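Local coordinates for protein regulator of nonsense transcripts 2 (Homo sapiens, PDB 4CEK) that is a nonsense-mediated mRNA decay factor, whose second MIF4G domain, a compact all-helical module, probably acts as part of a scaffold for other components of the pathway, at residues 89-94 with 210-215; 156-161 with 188-193; 192-197 with 227-232. All coordinates share one frame; numbering follows the deposited sequence.

Contact 1 (89-94 with 210-215)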
loop_
_atom_site.group_PDB
_atom_site.type_symbol
_atom_site.label_atom_id
_atom_site.label_comp_id
_atom_site.label_asym_id
_atom_site.label_seq_id
_atom_site.Cartn_x
_atom_site.Cartn_y
_atom_site.Cartn_z
ATOM N N GLU A 89 2.264 8.676 14.320
ATOM C CA GLU A 89 3.180 9.823 14.343
ATOM C C GLU A 89 3.603 10.230 12.922
ATOM O O GLU A 89 3.694 11.410 12.627
ATOM C CB GLU A 89 4.435 9.497 15.166
ATOM C CG GLU A 89 4.208 9.314 16.662
ATOM C CD GLU A 89 4.074 7.856 17.109
ATOM O OE1 GLU A 89 3.289 7.082 16.504
ATOM O OE2 GLU A 89 4.750 7.493 18.099
ATOM N N ALA A 90 3.824 9.243 12.050
ATOM C CA ALA A 90 4.286 9.476 10.671
ATOM C C ALA A 90 3.275 10.304 9.868
ATOM O O ALA A 90 3.644 11.266 9.206
ATOM C CB ALA A 90 4.564 8.150 9.968
ATOM N N GLU A 91 2.002 9.928 9.953
ATOM C CA GLU A 91 0.909 10.673 9.317
ATOM C C GLU A 91 0.664 12.042 9.930
ATOM O O GLU A 91 0.296 12.957 9.213
ATOM C CB GLU A 91 -0.393 9.864 9.355
ATOM C CG GLU A 91 -0.373 8.688 8.393
ATOM C CD GLU A 91 -1.367 7.605 8.753
ATOM O OE1 GLU A 91 -2.542 7.917 9.078
ATOM O OE2 GLU A 91 -0.944 6.437 8.710
ATOM N N ASP A 92 0.832 12.177 11.248
ATOM C CA ASP A 92 0.690 13.480 11.889
ATOM C C ASP A 92 1.767 14.458 11.399
ATOM O O ASP A 92 1.464 15.591 11.020
ATOM C CB ASP A 92 0.783 13.363 13.417
ATOM C CG ASP A 92 0.556 14.716 14.127
ATOM O OD1 ASP A 92 -0.617 15.151 14.282
ATOM O OD2 ASP A 92 1.562 15.347 14.511
ATOM N N LEU A 93 3.015 14.008 11.450
ATOM C CA LEU A 93 4.155 14.762 10.943
ATOM C C LEU A 93 3.983 15.121 9.466
ATOM O O LEU A 93 4.155 16.271 9.091
ATOM C CB LEU A 93 5.441 13.955 11.145
ATOM C CG LEU A 93 6.741 14.498 10.563
ATOM C CD1 LEU A 93 6.959 15.981 10.897
ATOM C CD2 LEU A 93 7.885 13.628 11.082
ATOM N N THR A 94 3.630 14.138 8.635
ATOM C CA THR A 94 3.336 14.410 7.225
ATOM C C THR A 94 2.201 15.440 7.028
ATOM O O THR A 94 2.308 16.318 6.159
ATOM C CB THR A 94 3.017 13.121 6.445
ATOM O OG1 THR A 94 4.109 12.215 6.588
ATOM C CG2 THR A 94 2.787 13.410 4.944
ATOM N N ILE A 210 -3.561 -1.415 16.511
ATOM C CA ILE A 210 -3.367 -2.402 15.425
ATOM C C ILE A 210 -4.001 -1.944 14.099
ATOM O O ILE A 210 -3.530 -2.314 13.022
ATOM C CB ILE A 210 -3.880 -3.828 15.800
ATOM C CG1 ILE A 210 -3.383 -4.898 14.798
ATOM C CG2 ILE A 210 -5.401 -3.865 15.852
ATOM C CD1 ILE A 210 -1.883 -5.015 14.653
ATOM N N GLU A 211 -5.038 -1.113 14.184
ATOM C CA GLU A 211 -5.763 -0.654 13.000
ATOM C C GLU A 211 -4.972 0.259 12.053
ATOM O O GLU A 211 -5.155 0.168 10.832
ATOM C CB GLU A 211 -7.038 0.057 13.429
ATOM C CG GLU A 211 -8.065 0.148 12.319
ATOM C CD GLU A 211 -9.457 0.387 12.850
ATOM O OE1 GLU A 211 -9.794 -0.190 13.912
ATOM O OE2 GLU A 211 -10.205 1.146 12.195
ATOM N N THR A 212 -4.125 1.138 12.605
ATOM C CA THR A 212 -3.187 1.941 11.790
ATOM C C THR A 212 -2.128 1.057 11.147
ATOM O O THR A 212 -1.814 1.203 9.990
ATOM C CB THR A 212 -2.414 2.983 12.623
ATOM O OG1 THR A 212 -3.336 3.812 13.337
ATOM C CG2 THR A 212 -1.532 3.842 11.717
ATOM N N LYS A 213 -1.585 0.132 11.921
ATOM C CA LYS A 213 -0.564 -0.777 11.433
ATOM C C LYS A 213 -1.105 -1.540 10.199
ATOM O O LYS A 213 -0.409 -1.703 9.179
ATOM C CB LYS A 213 -0.158 -1.729 12.557
ATOM C CG LYS A 213 0.294 -1.014 13.829
ATOM C CD LYS A 213 0.649 -1.989 14.958
ATOM C CE LYS A 213 1.662 -1.415 15.948
ATOM N NZ LYS A 213 2.431 -2.470 16.680
ATOM N N ASN A 214 -2.360 -1.984 10.300
ATOM C CA ASN A 214 -3.036 -2.706 9.218
ATOM C C ASN A 214 -3.263 -1.835 7.963
ATOM O O ASN A 214 -3.159 -2.342 6.862
ATOM C CB ASN A 214 -4.357 -3.336 9.728
ATOM C CG ASN A 214 -4.139 -4.586 10.620
ATOM O OD1 ASN A 214 -3.078 -5.244 10.596
ATOM N ND2 ASN A 214 -5.169 -4.920 11.411
ATOM N N LYS A 215 -3.520 -0.530 8.129
ATOM C CA LYS A 215 -3.547 0.398 7.011
ATOM C C LYS A 215 -2.191 0.389 6.291
ATOM O O LYS A 215 -2.146 0.256 5.066
ATOM C CB LYS A 215 -3.833 1.840 7.469
ATOM C CG LYS A 215 -3.958 2.862 6.317
ATOM C CD LYS A 215 -3.439 4.278 6.633
ATOM C CE LYS A 215 -1.915 4.356 6.738
ATOM N NZ LYS A 215 -1.146 4.864 5.548
#

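Contact 2 (156-161 with 188-193)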
loop_
_atom_site.group_PDB
_atom_site.type_symbol
_atom_site.label_atom_id
_atom_site.label_comp_id
_atom_site.label_asym_id
_atom_site.label_seq_id
_atom_site.Cartn_x
_atom_site.Cartn_y
_atom_site.Cartn_z
ATOM N N ARG A 156 2.285 12.968 -0.344
ATOM C CA ARG A 156 1.941 13.159 1.047
ATOM C C ARG A 156 0.445 13.018 1.301
ATOM O O ARG A 156 0.027 12.530 2.357
ATOM C CB ARG A 156 2.450 14.517 1.535
ATOM C CG ARG A 156 3.967 14.597 1.597
ATOM C CD ARG A 156 4.442 16.009 1.931
ATOM N NE ARG A 156 5.837 16.215 1.555
ATOM C CZ ARG A 156 6.596 17.250 1.934
ATOM N NH1 ARG A 156 6.125 18.208 2.715
ATOM N NH2 ARG A 156 7.849 17.322 1.526
ATOM N N ALA A 157 -0.370 13.427 0.339
ATOM C CA ALA A 157 -1.823 13.231 0.454
ATOM C C ALA A 157 -2.187 11.762 0.309
ATOM O O ALA A 157 -3.075 11.286 0.997
ATOM C CB ALA A 157 -2.596 14.068 -0.558
ATOM N N LEU A 158 -1.524 11.043 -0.583
ATOM C CA LEU A 158 -1.712 9.594 -0.678
ATOM C C LEU A 158 -1.334 8.893 0.646
ATOM O O LEU A 158 -2.047 8.018 1.095
ATOM C CB LEU A 158 -0.904 9.034 -1.832
ATOM C CG LEU A 158 -1.266 9.598 -3.200
ATOM C CD1 LEU A 158 -0.498 8.875 -4.286
ATOM C CD2 LEU A 158 -2.764 9.440 -3.418
ATOM N N PHE A 159 -0.260 9.335 1.306
ATOM C CA PHE A 159 0.263 8.637 2.484
ATOM C C PHE A 159 -0.639 8.828 3.707
ATOM O O PHE A 159 -0.734 7.934 4.564
ATOM C CB PHE A 159 1.691 9.110 2.790
ATOM C CG PHE A 159 2.287 8.509 4.036
ATOM C CD1 PHE A 159 2.872 7.243 4.005
ATOM C CD2 PHE A 159 2.278 9.206 5.234
ATOM C CE1 PHE A 159 3.443 6.689 5.143
ATOM C CE2 PHE A 159 2.845 8.662 6.373
ATOM C CZ PHE A 159 3.442 7.394 6.332
ATOM N N ILE A 160 -1.299 9.981 3.811
ATOM C CA ILE A 160 -2.196 10.204 4.948
ATOM C C ILE A 160 -3.630 9.755 4.673
ATOM O O ILE A 160 -4.521 10.243 5.340
ATOM C CB ILE A 160 -2.208 11.665 5.499
ATOM C CG1 ILE A 160 -2.682 12.663 4.446
ATOM C CG2 ILE A 160 -0.838 12.065 6.035
ATOM C CD1 ILE A 160 -2.701 14.093 4.944
ATOM N N VAL A 161 -3.868 8.843 3.727
ATOM C CA VAL A 161 -5.172 8.148 3.670
ATOM C C VAL A 161 -5.646 7.829 5.090
ATOM O O VAL A 161 -4.890 7.271 5.874
ATOM C CB VAL A 161 -5.169 6.772 2.953
ATOM C CG1 VAL A 161 -5.888 6.836 1.635
ATOM C CG2 VAL A 161 -3.778 6.183 2.802
ATOM N N GLU A 188 8.523 6.111 -5.777
ATOM C CA GLU A 188 9.722 5.990 -4.982
ATOM C C GLU A 188 9.498 6.575 -3.604
ATOM O O GLU A 188 9.923 6.002 -2.626
ATOM C CB GLU A 188 10.900 6.763 -5.585
ATOM C CG GLU A 188 11.083 6.753 -7.100
ATOM C CD GLU A 188 11.648 5.462 -7.603
ATOM O OE1 GLU A 188 11.840 4.557 -6.752
ATOM O OE2 GLU A 188 11.887 5.372 -8.838
ATOM N N ASP A 189 8.892 7.751 -3.535
ATOM C CA ASP A 189 8.757 8.466 -2.274
ATOM C C ASP A 189 7.720 7.773 -1.379
ATOM O O ASP A 189 7.958 7.604 -0.185
ATOM C CB ASP A 189 8.303 9.924 -2.491
ATOM C CG ASP A 189 9.460 10.891 -2.828
ATOM O OD1 ASP A 189 10.564 10.446 -3.188
ATOM O OD2 ASP A 189 9.234 12.124 -2.736
ATOM N N LEU A 190 6.583 7.393 -1.963
ATOM C CA LEU A 190 5.516 6.751 -1.217
ATOM C C LEU A 190 6.066 5.439 -0.649
ATOM O O LEU A 190 5.915 5.196 0.551
ATOM C CB LEU A 190 4.253 6.525 -2.072
ATOM C CG LEU A 190 3.001 6.092 -1.283
ATOM C CD1 LEU A 190 2.648 7.018 -0.123
ATOM C CD2 LEU A 190 1.811 5.936 -2.195
ATOM N N CYS A 191 6.788 4.664 -1.467
ATOM C CA CYS A 191 7.266 3.374 -1.018
ATOM C C CYS A 191 8.249 3.540 0.118
ATOM O O CYS A 191 8.222 2.779 1.109
ATOM C CB CYS A 191 7.901 2.570 -2.137
ATOM S SG CYS A 191 6.664 2.003 -3.332
ATOM N N SER A 192 9.104 4.541 -0.026
ATOM C CA SER A 192 10.076 4.839 0.986
ATOM C C SER A 192 9.425 5.211 2.285
ATOM O O SER A 192 9.846 4.771 3.360
ATOM C CB SER A 192 10.967 5.980 0.537
ATOM O OG SER A 192 11.800 6.347 1.625
ATOM N N MET A 193 8.395 6.026 2.197
ATOM C CA MET A 193 7.607 6.397 3.389
ATOM C C MET A 193 6.919 5.164 4.029
ATOM O O MET A 193 6.877 5.026 5.253
ATOM C CB MET A 193 6.554 7.444 3.001
ATOM C CG MET A 193 7.129 8.816 2.640
ATOM S SD MET A 193 5.824 10.044 2.392
ATOM C CE MET A 193 5.293 9.601 0.745
#

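Contact 3 (192-197 with 227-232)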
loop_
_atom_site.group_PDB
_atom_site.type_symbol
_atom_site.label_atom_id
_atom_site.label_comp_id
_atom_site.label_asym_id
_atom_site.label_seq_id
_atom_site.Cartn_x
_atom_site.Cartn_y
_atom_site.Cartn_z
ATOM N N SER A 192 9.104 4.541 -0.026
ATOM C CA SER A 192 10.076 4.839 0.986
ATOM C C SER A 192 9.425 5.211 2.285
ATOM O O SER A 192 9.846 4.771 3.360
ATOM C CB SER A 192 10.967 5.980 0.537
ATOM O OG SER A 192 11.800 6.347 1.625
ATOM N N MET A 193 8.395 6.026 2.197
ATOM C CA MET A 193 7.607 6.397 3.389
ATOM C C MET A 193 6.919 5.164 4.029
ATOM O O MET A 193 6.877 5.026 5.253
ATOM C CB MET A 193 6.554 7.444 3.001
ATOM C CG MET A 193 7.129 8.816 2.640
ATOM S SD MET A 193 5.824 10.044 2.392
ATOM C CE MET A 193 5.293 9.601 0.745
ATOM N N LEU A 194 6.387 4.274 3.187
ATOM C CA LEU A 194 5.613 3.140 3.644
ATOM C C LEU A 194 6.563 2.150 4.290
ATOM O O LEU A 194 6.278 1.658 5.371
ATOM C CB LEU A 194 4.831 2.512 2.488
ATOM C CG LEU A 194 3.530 3.215 2.080
ATOM C CD1 LEU A 194 2.903 2.570 0.838
ATOM C CD2 LEU A 194 2.532 3.178 3.221
ATOM N N ARG A 195 7.723 1.911 3.679
ATOM C CA ARG A 195 8.784 1.109 4.306
ATOM C C ARG A 195 9.215 1.586 5.688
ATOM O O ARG A 195 9.399 0.765 6.590
ATOM C CB ARG A 195 10.060 1.076 3.448
ATOM C CG ARG A 195 10.040 0.060 2.328
ATOM C CD ARG A 195 11.453 -0.293 1.857
ATOM N NE ARG A 195 12.216 0.925 1.568
ATOM C CZ ARG A 195 12.174 1.610 0.431
ATOM N NH1 ARG A 195 11.420 1.202 -0.603
ATOM N NH2 ARG A 195 12.912 2.708 0.336
ATOM N N GLY A 196 9.468 2.886 5.827
ATOM C CA GLY A 196 9.897 3.460 7.109
ATOM C C GLY A 196 8.836 3.322 8.187
ATOM O O GLY A 196 9.131 2.979 9.322
ATOM N N ASP A 197 7.582 3.510 7.820
ATOM C CA ASP A 197 6.478 3.368 8.787
ATOM C C ASP A 197 6.303 1.891 9.180
ATOM O O ASP A 197 6.091 1.571 10.367
ATOM C CB ASP A 197 5.222 3.938 8.181
ATOM C CG ASP A 197 4.244 4.405 9.200
ATOM O OD1 ASP A 197 4.605 4.580 10.363
ATOM O OD2 ASP A 197 3.081 4.555 8.829
ATOM N N LYS A 227 3.117 -4.147 -8.547
ATOM C CA LYS A 227 4.562 -4.220 -8.757
ATOM C C LYS A 227 5.270 -2.902 -8.459
ATOM O O LYS A 227 6.320 -2.665 -9.026
ATOM C CB LYS A 227 4.907 -4.661 -10.193
ATOM C CG LYS A 227 4.143 -5.882 -10.681
ATOM C CD LYS A 227 4.506 -6.224 -12.123
ATOM C CE LYS A 227 3.541 -7.260 -12.713
ATOM N NZ LYS A 227 3.477 -7.250 -14.210
ATOM N N MET A 228 4.696 -2.040 -7.614
ATOM C CA MET A 228 5.424 -0.873 -7.110
ATOM C C MET A 228 6.356 -1.268 -5.970
ATOM O O MET A 228 7.395 -0.692 -5.829
ATOM C CB MET A 228 4.480 0.222 -6.675
ATOM C CG MET A 228 3.656 0.800 -7.826
ATOM S SD MET A 228 4.620 1.587 -9.180
ATOM C CE MET A 228 4.791 0.279 -10.397
ATOM N N PHE A 229 5.980 -2.254 -5.155
ATOM C CA PHE A 229 6.928 -3.012 -4.324
ATOM C C PHE A 229 7.200 -4.275 -5.086
ATOM O O PHE A 229 6.301 -4.781 -5.745
ATOM C CB PHE A 229 6.347 -3.380 -2.982
ATOM C CG PHE A 229 6.381 -2.270 -2.000
ATOM C CD1 PHE A 229 7.484 -2.076 -1.187
ATOM C CD2 PHE A 229 5.321 -1.393 -1.888
ATOM C CE1 PHE A 229 7.512 -1.041 -0.269
ATOM C CE2 PHE A 229 5.354 -0.345 -0.976
ATOM C CZ PHE A 229 6.444 -0.182 -0.162
ATOM N N THR A 230 8.444 -4.746 -5.066
ATOM C CA THR A 230 8.799 -5.974 -5.747
ATOM C C THR A 230 8.432 -7.087 -4.783
ATOM O O THR A 230 8.225 -6.826 -3.576
ATOM C CB THR A 230 10.324 -6.075 -6.037
ATOM O OG1 THR A 230 11.012 -5.946 -4.805
ATOM C CG2 THR A 230 10.838 -5.007 -7.061
ATOM N N LYS A 231 8.388 -8.317 -5.306
ATOM C CA LYS A 231 8.067 -9.524 -4.517
ATOM C C LYS A 231 9.065 -9.684 -3.414
ATOM O O LYS A 231 8.711 -9.980 -2.259
ATOM C CB LYS A 231 8.070 -10.756 -5.413
ATOM C CG LYS A 231 6.871 -10.752 -6.354
ATOM C CD LYS A 231 7.014 -11.680 -7.559
ATOM C CE LYS A 231 5.793 -11.543 -8.452
ATOM N NZ LYS A 231 5.968 -10.397 -9.404
ATOM N N ASN A 232 10.320 -9.443 -3.762
ATOM C CA ASN A 232 11.429 -9.528 -2.806
ATOM C C ASN A 232 11.279 -8.519 -1.679
ATOM O O ASN A 232 11.523 -8.863 -0.541
ATOM C CB ASN A 232 12.752 -9.342 -3.549
ATOM C CG ASN A 232 13.955 -9.712 -2.705
ATOM O OD1 ASN A 232 14.086 -10.848 -2.298
ATOM N ND2 ASN A 232 14.865 -8.756 -2.480
#

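Contact 1 (89-94 with 210-215)
A salt bridge between two helices of this all-helical MIF4G module, from Glu91 on helix 89-99 to Lys215 on helix 210-225, carries the contact. The carboxylate and the ammonium approach from opposite directions, with Glu91 OE2 3.5 Å from Lys215 NZ. At that length the pairing is loose, and OE2 in fact lies nearer the carbon next to the amine: Lys215 CE is 3.0 Å away, short for carbon against oxygen, which makes the exact placing of the amine somewhat doubtful, and Lys215 CD follows at 3.9 Å. Glu91 leaves its helix with CG opposite the carbonyl carbon (chi1 -72°) and then runs out extended, which lets one carboxylate oxygen span the gap. Lys215 starts with CG opposite its own backbone N (chi1 -177°) and bends at each later torsion, turning its amine toward helix 89-99. The third participant is the methyl of Thr212, one turn before Lys215, whose CG2 lies 4.0 Å from Glu91 OE2; its hydroxyl OG1 is bonded instead to Asn209 OD1.

The helices themselves stay well apart, 10.0 Å between the CA atoms of Glu91 and Thr212, so long side chains do the joining. Helix 89-99 also touches helix 148-159, whose Phe159 makes a cation-pi contact with Lys215. An alanine in place of Lys215 would probably leave the Glu91 carboxylate without its mate and strip the cation from the Phe159 ring. Farther along helix 89-99, Thr94 OG1 donates to Ala90 O at 2.8 Å, reaching it from the face opposite Thr94 N.

Contact 2 (156-161 with 188-193)
Phe159, in the last turn of helix 148-159, packs against Leu190 and Met193 of helix 185-203, and its atoms meet the two in turn. CG stands opposite the backbone N (chi1 177°), which carries the aromatic group out toward the facing helix. At the root, Phe159 CB touches the Leu190 methyl CD1 at 3.7 Å, and that same methyl sits at the edge of the ring, near its plane. Next comes Phe159 CG, with Met193 SD 4.2 Å away. The sulfur lies over one face of the ring, 4.6 Å from the centroid of Phe159 and 25° off the ring normal, a Met-aromatic contact. Met193 is bent at chi3 (-79°), which folds its methyl CE back toward Phe159 CB. Along the near side of the ring, Phe159 CD1 rests on Met193 CB at 3.8 Å, and Phe159 CE1 reaches the backbone, 3.8 Å from Met193 O. At the far end, Phe159 CZ comes up to Asp197 OD2, one turn beyond Met193.

Leu190 has a second branch with its own partner: CD2 meets Leu158 CB at 4.1 Å. Its two methyls thus lie against consecutive residues of helix 148-159, and the helices come close here, with the CA atoms of Phe159 and Leu190 6.7 Å apart. Just past Phe159 the helix ends, Ile160 being the first residue to leave helical geometry.

Around this pair, helix 169-179 supplies Val176, which touches both Leu158 and Leu190, helix 210-225 adds Phe219 against Leu190 and places Lys215 on the ring face away from the sulfur, and helix 89-99 brings Glu91 and Thr94 against Phe159.

Contact 3 (192-197 with 227-232)
The backbone bond from Gly196 N to Ser192 O, 3.1 Å long, spans the turn of helix 185-203 on which Leu194 and Arg195 meet Phe229; no hydrogen bond crosses the contact itself. Phe229 comes in edge first. Its CE1 touches Arg195 CG at 3.8 Å, with that methylene lying in the ring plane, and its CZ meets Leu194 CB at 4.1 Å, also near the plane. The parts used on the helix are therefore the aliphatic roots of the two side chains. Phe229 takes CG opposite the carbonyl carbon (chi1 -80°), and the ring reaches across a wide backbone gap, 9.7 Å between the CA atoms of Arg195 and Phe229.

Phe229 belongs to the short link between helices 210-225 and 231-243, in a fold built by packing successive helices against one another. Lys227 closes the earlier helix with positive phi in a Schellman motif, and Thr230 stands at the N-cap of the later one, its OG1 bonded to Asp233 N. Between these two helix ends the linker turns the aromatic inward, where Leu223 and Thr224 of helix 210-225 also touch it. Cys191 of helix 185-203 covers one face of the ring, its SG near Phe229 CE2, so the ring meets Cys191 over a face and Leu194 and Arg195 at its edge, all from one turn of that helix.

Beyond CG, Arg195 leaves the aromatic. Bent at chi3 (-51°), the chain turns back along its own helix, and one face of the guanidinium lies over Ser192 CA, 3.5 Å above the plane and offset toward the rim. The guanidinium stands 76° from the Phe229 ring, with no stacking between them.

The three contacts lie within 15 Å of one another, centre to centre: about 11 Å between contacts 1 and 2, 10 Å between 2 and 3, and 15 Å between 1 and 3. Contacts 2 and 3 share helix 185-203, down to Ser192 and Met193, and use different sides of it. Helix 210-225, which follows it, enters in contact 1. Along the chain, contact 2 is nested inside the loop closed by contact 1, while contacts 1 and 3 interleave. Phe159 and Lys215 couple contacts 1 and 2, with a probable hydrogen bond from Lys215 NZ to Phe159 O. Helix 89-99 is joined to helices 148-159 and 210-225, and through Ala90 and Asp197 to helix 185-203.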